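Triosephosphate isomerase (Toxoplasma gondii, PDB 5UPR) probably interconverts D-glyceraldehyde 3-phosphate and dihydroxyacetone phosphate, the isomerase step shared by glycolysis and gluconeogenesis, working as a homodimer. Local coordinates at residues A[224-227]-A[228-232]; A[252-255]-A[256-260]. All coordinates share one frame; numbering follows the deposited sequence.

Contact 1: residues A[224-227]-A[228-232]; sequences GSVK and GSNAK. With SO4 (sulfate ion), chain E.
Asn-230 folds its side-chain amide back over the chain between Ser-225 and Lys-227, in the loop that follows strand 220-222 of the TIM barrel and leads into helix 228-234. This doubly bonded amide is the tight part. Asn-230 ND2 donates to Ser-225 O at 3.0 Å, in the carbonyl plane, while Asn-230 OD1 receives the N-H of Lys-227 N at 2.9 Å along a nearly straight line (173°), though that donor stands above the plane of the amide carbonyl. Asn-230 OD1 also lies 3.7 Å from Val-226 CA. Asparagine suits the place because one short group supplies a donor and an acceptor; a chi1 of 65° swings CG back toward the loop. Val-226 CG1 touches Ala-231 CB only lightly, at 4.4 Å, but both are buried over Phe-243 of strand 242-245. The solvent side is looser: Lys-227 and Ser-229 are exposed, and the lysine chain passes Asn-230 at about a right angle before NZ leads away. At its other end, at Ser-225, the loop meets an anion, consistent with the place where the substrate's phosphate binds in triosephosphate isomerases. A sulfate, probably from the crystallisation liquor, is held by Gly-185 N, Gly-247 N and Ser-225 N, which lies 3.1 Å from sulfate O4.

Contact 2: residues A[252-255]-A[256-260]; sequences GDFV and SIIDA
Phe-254 and Ile-258, one helical turn apart, slant across each other on the buried side of the helix. Ile-258 comes over one face of the ring with CG1, and its CD1 ends 3.8 Å from Phe-254 CE2, close to the ring's CD2-CE2 side. Phe-254 CG stands anti to its own backbone N (chi1 -171°), which carries the ring off the helix toward Val-44 and Val-46 of strand 42-47 and Val-245 of strand 242-245. A flat aromatic and a branched aliphatic chain suit this place, since together they fill the apolar layer between helix and strands. Ile-258 also rests on Val-44.

This is the outer layer of the TIM barrel: helix 253-260 follows the eighth strand, 242-245, and packs against the outside of the parallel sheet. It is held by regular backbone bonds, among them Ile-258 N to Phe-254 O at 3.1 Å and Asp-259 N to Val-255 O at 3.1 Å.

Asp-253 and Ile-257 also meet at a slant, here with a carboxylate beside a methyl: Asp-253 OD2 is 4.0 Å from Ile-257 CD1. The side chain of Ile-257 also rests on Phe-243 and Val-245 of strand 242-245. An aspartate suits its place near the beginning of this segment because its two oxygens can serve different neighbours. OD2 faces Gly-228 of contact 1, whereas on the more exposed side a water donates to Asp-253 OD1 at 3.1 Å. The same water lies 2.5 Å from Ser-256 OG, bridging two side chains whose own oxygens, Asp-253 OD1 and Ser-256 OG, are 4.0 Å apart. A small hydroxyl fits this exposed position, and the chi1 of -43° at Ser-256 directs OG back toward Asp-253.

Contact 1 closes before contact 2 opens along the chain, and strand 242-245 runs between them; their centres are about 9 Å apart, on the same side of the chain's centre. Each lies where a loop after a barrel strand passes into a helix of the outer layer, and both helices pack on strand 242-245. They touch directly: Asp-253 OD2 takes a probable hydrogen bond from Gly-228 N at 2.8 Å, joining 224-232 to helix 253-260, and further along Ala-231 CB meets Ala-260 CB at 3.5 Å. The loop that carries Ser-225 to the sulfate is thus tied at its far end to the last helix of the barrel.

Contact 1: residues A[224-227]-A[228-232]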
ATOM      1  N   GLY A 224      21.675  -3.169  -3.419  1.00 20.19           N
ATOM      2  CA  GLY A 224      21.803  -4.513  -3.941  1.00 21.41           C
ATOM      3  C   GLY A 224      22.913  -5.230  -3.176  1.00 21.73           C
ATOM      4  O   GLY A 224      24.088  -5.139  -3.508  1.00 22.10           O
ATOM      5  N   SER A 225      22.494  -5.949  -2.115  1.00 22.81           N
ATOM      6  CA  SER A 225      23.396  -6.699  -1.306  1.00 24.08           C
ATOM      7  C   SER A 225      24.464  -5.818  -0.623  1.00 26.14           C
ATOM      8  O   SER A 225      25.652  -6.201  -0.534  1.00 28.72           O
ATOM      9  CB  SER A 225      24.039  -7.847  -2.112  1.00 25.56           C
ATOM     10  OG  SER A 225      23.047  -8.790  -2.502  1.00 24.74           O
ATOM     11  N   VAL A 226      24.035  -4.682  -0.089  1.00 25.56           N
ATOM     12  CA  VAL A 226      24.945  -3.803   0.648  1.00 26.27           C
ATOM     13  C   VAL A 226      25.071  -4.342   2.059  1.00 27.82           C
ATOM     14  O   VAL A 226      24.074  -4.753   2.678  1.00 25.94           O
ATOM     15  CB  VAL A 226      24.424  -2.333   0.713  1.00 26.05           C
ATOM     16  CG1 VAL A 226      25.348  -1.449   1.538  1.00 26.91           C
ATOM     17  CG2 VAL A 226      24.301  -1.760  -0.690  1.00 25.00           C
ATOM     18  N   LYS A 227      26.326  -4.382   2.547  1.00 28.12           N
ATOM     19  CA  LYS A 227      26.630  -4.819   3.909  1.00 30.64           C
ATOM     20  C   LYS A 227      27.658  -3.882   4.531  1.00 29.78           C
ATOM     21  O   LYS A 227      28.420  -3.209   3.812  1.00 28.04           O
ATOM     22  CB  LYS A 227      27.195  -6.257   3.884  1.00 33.36           C
ATOM     23  CG  LYS A 227      26.260  -7.298   3.276  1.00 36.23           C
ATOM     24  CD  LYS A 227      26.742  -8.754   3.389  1.00 40.39           C
ATOM     25  CE  LYS A 227      27.892  -9.069   2.428  1.00 43.35           C
ATOM     26  NZ  LYS A 227      28.341 -10.505   2.514  1.00 46.68           N
ATOM     27  N   GLY A 228      27.720  -3.886   5.858  1.00 29.55           N
ATOM     28  CA  GLY A 228      28.781  -3.143   6.583  1.00 30.25           C
ATOM     29  C   GLY A 228      30.170  -3.472   6.049  1.00 30.12           C
ATOM     30  O   GLY A 228      30.977  -2.607   5.881  1.00 30.57           O
ATOM     31  N   SER A 229      30.393  -4.734   5.706  1.00 30.65           N
ATOM     32  CA  SER A 229      31.692  -5.249   5.287  1.00 31.78           C
ATOM     33  C   SER A 229      32.075  -4.893   3.828  1.00 30.42           C
ATOM     34  O   SER A 229      33.246  -5.001   3.473  1.00 30.10           O
ATOM     35  CB  SER A 229      31.705  -6.777   5.493  1.00 32.10           C
ATOM     36  OG  SER A 229      30.784  -7.403   4.594  1.00 32.81           O
ATOM     37  N   ASN A 230      31.119  -4.476   2.990  1.00 29.06           N
ATOM     38  CA  ASN A 230      31.425  -4.025   1.607  1.00 27.96           C
ATOM     39  C   ASN A 230      31.218  -2.509   1.310  1.00 28.07           C
ATOM     40  O   ASN A 230      31.588  -2.020   0.218  1.00 27.09           O
ATOM     41  CB  ASN A 230      30.737  -4.911   0.540  1.00 27.27           C
ATOM     42  CG  ASN A 230      29.216  -4.833   0.564  1.00 25.98           C
ATOM     43  OD1 ASN A 230      28.636  -3.776   0.825  1.00 24.62           O
ATOM     44  ND2 ASN A 230      28.547  -5.995   0.305  1.00 25.47           N
ATOM     45  N   ALA A 231      30.608  -1.769   2.243  1.00 28.15           N
ATOM     46  CA  ALA A 231      30.185  -0.386   1.985  1.00 27.01           C
ATOM     47  C   ALA A 231      31.309   0.606   1.854  1.00 27.89           C
ATOM     48  O   ALA A 231      31.269   1.487   0.991  1.00 25.01           O
ATOM     49  CB  ALA A 231      29.209   0.077   3.098  1.00 27.53           C
ATOM     50  N   LYS A 232      32.345   0.471   2.689  1.00 29.67           N
ATOM     51  CA  LYS A 232      33.459   1.438   2.594  1.00 31.97           C
ATOM     52  C   LYS A 232      34.129   1.413   1.236  1.00 29.91           C
ATOM     53  O   LYS A 232      34.387   2.429   0.692  1.00 29.03           O
ATOM     54  CB  LYS A 232      34.497   1.216   3.681  1.00 35.80           C
ATOM     55  CG  LYS A 232      34.036   1.673   5.040  1.00 39.81           C
ATOM     56  CD  LYS A 232      35.167   1.490   6.063  1.00 43.29           C
ATOM     57  CE  LYS A 232      35.120   2.528   7.186  1.00 47.89           C
ATOM     58  NZ  LYS A 232      34.736   3.921   6.733  1.00 48.64           N
TER
HETATM   59  S   SO4 E 401      19.624  -6.708  -0.101  1.00 34.44           S
HETATM   60  O1  SO4 E 401      18.453  -7.131   0.635  1.00 31.93           O
HETATM   61  O2  SO4 E 401      20.881  -6.804   0.648  1.00 32.34           O
HETATM   62  O3  SO4 E 401      19.377  -5.271  -0.317  1.00 35.83           O
HETATM   63  O4  SO4 E 401      19.782  -7.225  -1.476  1.00 31.01           O

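Contact 2: residues A[252-255]-A[256-260]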
ATOM      1  N   GLY A 252      21.622  -4.420  13.283  1.00 33.74           N
ATOM      2  CA  GLY A 252      22.731  -3.549  13.703  1.00 33.96           C
ATOM      3  C   GLY A 252      23.714  -3.212  12.596  1.00 32.76           C
ATOM      4  O   GLY A 252      24.386  -2.206  12.684  1.00 32.27           O
ATOM      5  N   ASP A 253      23.776  -4.024  11.542  1.00 32.25           N
ATOM      6  CA  ASP A 253      24.646  -3.783  10.395  1.00 30.94           C
ATOM      7  C   ASP A 253      24.307  -2.458   9.727  1.00 30.76           C
ATOM      8  O   ASP A 253      25.169  -1.825   9.131  1.00 30.82           O
ATOM      9  CB  ASP A 253      24.588  -4.967   9.413  1.00 31.34           C
ATOM     10  CG  ASP A 253      25.750  -4.935   8.369  1.00 31.82           C
ATOM     11  OD1 ASP A 253      26.897  -4.721   8.791  1.00 34.72           O
ATOM     12  OD2 ASP A 253      25.571  -5.170   7.175  1.00 30.50           O
ATOM     13  N   PHE A 254      23.054  -2.009   9.837  1.00 29.37           N
ATOM     14  CA  PHE A 254      22.623  -0.739   9.267  1.00 29.55           C
ATOM     15  C   PHE A 254      23.455   0.400   9.792  1.00 30.80           C
ATOM     16  O   PHE A 254      23.816   1.283   9.021  1.00 29.09           O
ATOM     17  CB  PHE A 254      21.137  -0.483   9.574  1.00 27.80           C
ATOM     18  CG  PHE A 254      20.550   0.693   8.852  1.00 27.66           C
ATOM     19  CD1 PHE A 254      20.482   0.716   7.453  1.00 25.95           C
ATOM     20  CD2 PHE A 254      19.960   1.723   9.566  1.00 27.32           C
ATOM     21  CE1 PHE A 254      19.877   1.752   6.794  1.00 25.77           C
ATOM     22  CE2 PHE A 254      19.383   2.773   8.926  1.00 27.52           C
ATOM     23  CZ  PHE A 254      19.322   2.805   7.528  1.00 25.99           C
ATOM     24  N   VAL A 255      23.763   0.380  11.086  1.00 31.56           N
ATOM     25  CA  VAL A 255      24.564   1.465  11.679  1.00 32.08           C
ATOM     26  C   VAL A 255      26.012   1.456  11.113  1.00 31.51           C
ATOM     27  O   VAL A 255      26.589   2.529  10.895  1.00 30.83           O
ATOM     28  CB  VAL A 255      24.542   1.383  13.219  1.00 34.03           C
ATOM     29  CG1 VAL A 255      25.454   2.433  13.858  1.00 36.01           C
ATOM     30  CG2 VAL A 255      23.133   1.568  13.744  1.00 34.50           C
ATOM     31  N   SER A 256      26.588   0.285  10.880  1.00 30.91           N
ATOM     32  CA  SER A 256      27.894   0.216  10.191  1.00 31.88           C
ATOM     33  C   SER A 256      27.848   0.804   8.786  1.00 29.56           C
ATOM     34  O   SER A 256      28.825   1.385   8.355  1.00 28.94           O
ATOM     35  CB  SER A 256      28.432  -1.197  10.059  1.00 32.32           C
ATOM     36  OG  SER A 256      28.258  -1.918  11.256  1.00 35.41           O
ATOM     37  N   ILE A 257      26.731   0.633   8.066  1.00 27.96           N
ATOM     38  CA  ILE A 257      26.638   1.146   6.699  1.00 26.37           C
ATOM     39  C   ILE A 257      26.567   2.661   6.732  1.00 27.10           C
ATOM     40  O   ILE A 257      27.240   3.302   5.944  1.00 27.67           O
ATOM     41  CB  ILE A 257      25.481   0.524   5.912  1.00 25.36           C
ATOM     42  CG1 ILE A 257      25.706  -0.968   5.708  1.00 25.07           C
ATOM     43  CG2 ILE A 257      25.306   1.200   4.541  1.00 23.91           C
ATOM     44  CD1 ILE A 257      24.453  -1.789   5.364  1.00 24.42           C
ATOM     45  N   ILE A 258      25.797   3.225   7.668  1.00 27.71           N
ATOM     46  CA  ILE A 258      25.723   4.672   7.855  1.00 28.99           C
ATOM     47  C   ILE A 258      27.112   5.236   8.102  1.00 31.73           C
ATOM     48  O   ILE A 258      27.525   6.211   7.467  1.00 33.93           O
ATOM     49  CB  ILE A 258      24.784   5.079   9.044  1.00 28.91           C
ATOM     50  CG1 ILE A 258      23.324   4.755   8.731  1.00 28.10           C
ATOM     51  CG2 ILE A 258      24.960   6.554   9.426  1.00 29.01           C
ATOM     52  CD1 ILE A 258      22.424   4.712   9.968  1.00 28.66           C
ATOM     53  N   ASP A 259      27.837   4.601   9.011  1.00 33.76           N
ATOM     54  CA  ASP A 259      29.221   4.998   9.293  1.00 36.64           C
ATOM     55  C   ASP A 259      30.161   4.955   8.067  1.00 35.94           C
ATOM     56  O   ASP A 259      31.031   5.747   7.940  1.00 34.74           O
ATOM     57  CB  ASP A 259      29.754   4.147  10.420  1.00 38.82           C
ATOM     58  CG  ASP A 259      30.901   4.821  11.133  1.00 43.31           C
ATOM     59  OD1 ASP A 259      30.809   6.032  11.506  1.00 44.56           O
ATOM     60  OD2 ASP A 259      31.901   4.123  11.315  1.00 46.98           O
ATOM     61  N   ALA A 260      29.952   4.019   7.164  1.00 32.11           N
ATOM     62  CA  ALA A 260      30.725   3.951   5.903  1.00 32.22           C
ATOM     63  C   ALA A 260      30.476   5.097   4.923  1.00 33.74           C
ATOM     64  O   ALA A 260      31.347   5.407   4.143  1.00 34.40           O
ATOM     65  CB  ALA A 260      30.482   2.641   5.188  1.00 31.40           C
TER
HETATM   66  O   HOH W   1      27.971  -4.408  11.711  1.00 39.91           O